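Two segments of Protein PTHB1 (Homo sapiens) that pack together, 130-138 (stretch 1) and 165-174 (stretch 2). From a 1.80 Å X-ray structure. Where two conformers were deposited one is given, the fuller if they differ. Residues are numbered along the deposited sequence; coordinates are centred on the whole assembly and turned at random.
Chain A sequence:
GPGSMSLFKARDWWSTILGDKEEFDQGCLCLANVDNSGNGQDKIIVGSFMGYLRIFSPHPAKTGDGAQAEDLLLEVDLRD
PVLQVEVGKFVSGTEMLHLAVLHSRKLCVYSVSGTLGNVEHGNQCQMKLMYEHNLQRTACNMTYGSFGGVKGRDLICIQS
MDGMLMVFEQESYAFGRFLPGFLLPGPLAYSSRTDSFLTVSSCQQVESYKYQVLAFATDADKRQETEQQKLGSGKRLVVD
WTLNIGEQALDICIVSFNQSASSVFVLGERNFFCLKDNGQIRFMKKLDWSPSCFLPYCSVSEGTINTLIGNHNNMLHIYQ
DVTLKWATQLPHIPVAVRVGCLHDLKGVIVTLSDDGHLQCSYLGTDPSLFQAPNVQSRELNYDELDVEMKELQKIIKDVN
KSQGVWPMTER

Stretch 1, residues 130-138: MYEHNLQRT
Stretch 2, residues 165-174: LMVFEQESYA

A β-hairpin can be packed against a neighbouring strand without a backbone-to-backbone bond between the two, the strand's side chains reaching the carbonyls of the tight turn. In this segment pair from PTHB1, stretch 1 is strand from Met130 to Asn134, extended from Tyr131 on (Tyr131 -163/164, His133 -112/125), with Met130 at -92/-47, and then runs into a loop; stretch 2 is a strand through Glu169, a turn, and a returning strand from Ser172. Stretch 1 runs opposite to the first strand and in the same sense as the returning one. No backbone hydrogen bond joins them, and the nearest CA atoms, those of Tyr131 and Glu171, lie 6.6 Å apart; the CA atoms of His133 and Tyr173 are 7.8 Å apart, those of Leu135 and Met166 8.9 Å.

Along stretch 2, selenomethionine Met166 (m, t, m) points toward the loop of stretch 1. Its CE lies 4.4 Å from Leu135 CD1, and its SE 4.3 Å from Arg137 CB. Val167 faces out of reach, its O accepting from Ala174 N at 2.9 Å. Phe168 (chi1 m, chi2 85°) again points toward stretch 1: its CZ meets Leu135 CD2 (Leu135 is m, t) at 3.6 Å, while its CD2 sits over a face of the His133 imidazole, 3.4 Å from CG. These two rings are oblique, with planes at 40° and centroids 4.5 Å apart.

Glu169 to Ser172 form a type II' turn, with Gln170 at phi/psi 52/-116 and Glu171 at -68/-10. It is closed by Ser172 N to Glu169 O (3.0 Å) and Glu169 N to Ser172 O (2.7 Å). The turn leaves Gln170 O free for His133 (chi1 m, chi2 -70°), whose NE2 donates to it at 2.9 Å and a nearly straight 165°. Glu171 O also lies near the imidazole plane, 3.1 Å from His133 CE1, a polarised carbon. Tyr131 (chi1 p, chi2 89°) lays its ring against the turn: Glu171 CA stands 4.0 Å from the ring centroid, 6° off the normal, a CH-pi contact.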

# COMPACT_ATOMS: atom_id res chain seq x y z
N MSE A 130 -9.98 7.04 17.48
CA MSE A 130 -10.46 5.93 18.32
C MSE A 130 -9.44 5.63 19.41
O MSE A 130 -9.80 5.47 20.57
CB MSE A 130 -10.73 4.67 17.49
CG MSE A 130 -11.79 4.85 16.41
SE MSE A 130 -13.51 5.30 17.18
CE MSE A 130 -14.05 3.59 17.98
N TYR A 131 -8.17 5.54 19.02
CA TYR A 131 -7.12 5.36 20.01
C TYR A 131 -5.80 5.71 19.36
O TYR A 131 -5.71 5.80 18.14
CB TYR A 131 -7.07 3.92 20.55
CG TYR A 131 -6.81 2.86 19.49
CD1 TYR A 131 -5.51 2.48 19.14
CD2 TYR A 131 -7.88 2.23 18.85
CE1 TYR A 131 -5.29 1.51 18.16
CE2 TYR A 131 -7.66 1.26 17.89
CZ TYR A 131 -6.37 0.91 17.54
OH TYR A 131 -6.16 -0.06 16.59
N GLU A 132 -4.79 5.91 20.19
CA GLU A 132 -3.45 6.10 19.66
C GLU A 132 -2.44 5.40 20.55
O GLU A 132 -2.64 5.28 21.76
CB GLU A 132 -3.11 7.59 19.54
CG GLU A 132 -3.10 8.34 20.84
CD GLU A 132 -2.87 9.83 20.64
OE1 GLU A 132 -2.36 10.21 19.57
OE2 GLU A 132 -3.21 10.62 21.55
N HIS A 133 -1.37 4.93 19.92
CA HIS A 133 -0.27 4.31 20.62
C HIS A 133 0.95 5.20 20.51
O HIS A 133 1.37 5.54 19.41
CB HIS A 133 0.04 2.93 20.04
CG HIS A 133 -1.02 1.91 20.32
ND1 HIS A 133 -1.25 1.40 21.58
CD2 HIS A 133 -1.91 1.31 19.50
CE1 HIS A 133 -2.25 0.53 21.52
NE2 HIS A 133 -2.66 0.45 20.27
N ASN A 134 1.54 5.57 21.64
CA ASN A 134 2.78 6.31 21.59
C ASN A 134 3.94 5.32 21.50
O ASN A 134 4.06 4.41 22.32
CB ASN A 134 2.90 7.22 22.82
CG ASN A 134 1.84 8.32 22.82
OD1 ASN A 134 1.84 9.20 21.95
ND2 ASN A 134 0.91 8.25 23.77
N LEU A 135 4.78 5.48 20.47
CA LEU A 135 5.83 4.51 20.17
C LEU A 135 7.09 4.81 20.97
O LEU A 135 7.50 5.96 21.11
CB LEU A 135 6.15 4.52 18.67
CG LEU A 135 4.94 4.39 17.74
CD1 LEU A 135 5.39 4.31 16.28
CD2 LEU A 135 4.12 3.17 18.09
N GLN A 136 7.72 3.76 21.48
CA GLN A 136 8.92 3.93 22.28
C GLN A 136 10.16 4.08 21.39
O GLN A 136 11.24 4.41 21.87
CB GLN A 136 9.10 2.74 23.24
N ARG A 137 9.98 3.83 20.10
CA ARG A 137 11.06 3.95 19.11
C ARG A 137 10.53 4.62 17.84
O ARG A 137 9.36 4.50 17.53
CB ARG A 137 11.63 2.58 18.75
CG ARG A 137 11.94 1.70 19.93
CD ARG A 137 12.52 0.38 19.51
NE ARG A 137 13.19 -0.25 20.64
CZ ARG A 137 14.42 0.04 21.03
NH1 ARG A 137 15.13 0.96 20.37
NH2 ARG A 137 14.96 -0.57 22.07
N THR A 138 11.41 5.32 17.12
CA THR A 138 11.03 5.91 15.83
C THR A 138 10.58 4.87 14.81
O THR A 138 11.24 3.85 14.62
CB THR A 138 12.20 6.69 15.23
OG1 THR A 138 13.37 5.87 15.28
CG2 THR A 138 12.46 7.96 16.02
N LEU A 165 10.31 -5.18 15.44
CA LEU A 165 8.92 -5.36 15.02
C LEU A 165 8.04 -5.21 16.26
O LEU A 165 8.20 -5.94 17.23
CB LEU A 165 8.69 -6.72 14.37
CG LEU A 165 9.48 -7.02 13.09
CD1 LEU A 165 8.97 -8.33 12.49
CD2 LEU A 165 9.36 -5.89 12.08
N MSE A 166 7.15 -4.23 16.20
CA MSE A 166 6.28 -3.87 17.31
C MSE A 166 4.84 -4.21 16.94
O MSE A 166 4.28 -3.65 15.99
CB MSE A 166 6.44 -2.37 17.64
CG MSE A 166 7.92 -1.96 17.91
SE MSE A 166 8.19 -0.05 18.34
CE MSE A 166 7.91 0.70 16.53
N VAL A 167 4.26 -5.15 17.68
CA VAL A 167 2.96 -5.70 17.35
C VAL A 167 1.91 -5.13 18.29
O VAL A 167 2.08 -5.13 19.51
CB VAL A 167 2.96 -7.24 17.44
CG1 VAL A 167 1.56 -7.79 17.23
CG2 VAL A 167 3.93 -7.83 16.42
N PHE A 168 0.83 -4.63 17.69
CA PHE A 168 -0.28 -4.04 18.42
C PHE A 168 -1.56 -4.82 18.15
O PHE A 168 -1.94 -5.01 17.00
CB PHE A 168 -0.47 -2.58 18.02
CG PHE A 168 0.69 -1.69 18.40
CD1 PHE A 168 1.79 -1.59 17.56
CD2 PHE A 168 0.68 -1.00 19.59
CE1 PHE A 168 2.87 -0.79 17.92
CE2 PHE A 168 1.75 -0.19 19.96
CZ PHE A 168 2.85 -0.09 19.12
N GLU A 169 -2.19 -5.29 19.22
CA GLU A 169 -3.45 -5.99 19.11
C GLU A 169 -4.56 -4.96 19.27
O GLU A 169 -5.11 -4.78 20.36
CB GLU A 169 -3.54 -7.11 20.16
CG GLU A 169 -2.51 -8.21 19.96
CD GLU A 169 -2.58 -9.30 21.01
OE1 GLU A 169 -3.23 -9.09 22.06
OE2 GLU A 169 -1.97 -10.37 20.80
N GLN A 170 -4.84 -4.25 18.18
CA GLN A 170 -5.81 -3.16 18.15
C GLN A 170 -5.49 -2.17 19.28
O GLN A 170 -4.42 -1.56 19.26
CB GLN A 170 -7.23 -3.74 18.22
CG GLN A 170 -7.47 -4.69 17.01
CD GLN A 170 -8.85 -5.30 16.93
OE1 GLN A 170 -9.33 -5.91 17.89
NE2 GLN A 170 -9.49 -5.18 15.76
N GLU A 171 -6.39 -2.00 20.26
CA GLU A 171 -6.20 -1.00 21.31
C GLU A 171 -5.04 -1.28 22.26
O GLU A 171 -4.71 -0.43 23.09
CB GLU A 171 -7.48 -0.85 22.17
CG GLU A 171 -8.69 -0.27 21.42
CD GLU A 171 -9.46 -1.31 20.62
OE1 GLU A 171 -9.17 -2.52 20.80
OE2 GLU A 171 -10.33 -0.94 19.81
N SER A 172 -4.44 -2.46 22.20
CA SER A 172 -3.37 -2.74 23.17
C SER A 172 -2.06 -3.21 22.54
O SER A 172 -2.05 -3.91 21.53
CB SER A 172 -3.85 -3.77 24.21
OG SER A 172 -4.40 -4.92 23.60
N TYR A 173 -0.96 -2.79 23.15
CA TYR A 173 0.37 -3.22 22.72
C TYR A 173 0.58 -4.67 23.12
O TYR A 173 0.33 -5.05 24.26
CB TYR A 173 1.44 -2.33 23.35
CG TYR A 173 2.85 -2.69 22.96
CD1 TYR A 173 3.25 -2.71 21.64
CD2 TYR A 173 3.81 -2.97 23.94
CE1 TYR A 173 4.55 -3.03 21.28
CE2 TYR A 173 5.11 -3.29 23.60
CZ TYR A 173 5.47 -3.31 22.27
OH TYR A 173 6.77 -3.62 21.93
N ALA A 174 1.06 -5.49 22.18
CA ALA A 174 1.28 -6.90 22.45
C ALA A 174 2.73 -7.17 22.85
O ALA A 174 3.01 -7.56 23.98
CB ALA A 174 0.91 -7.74 21.23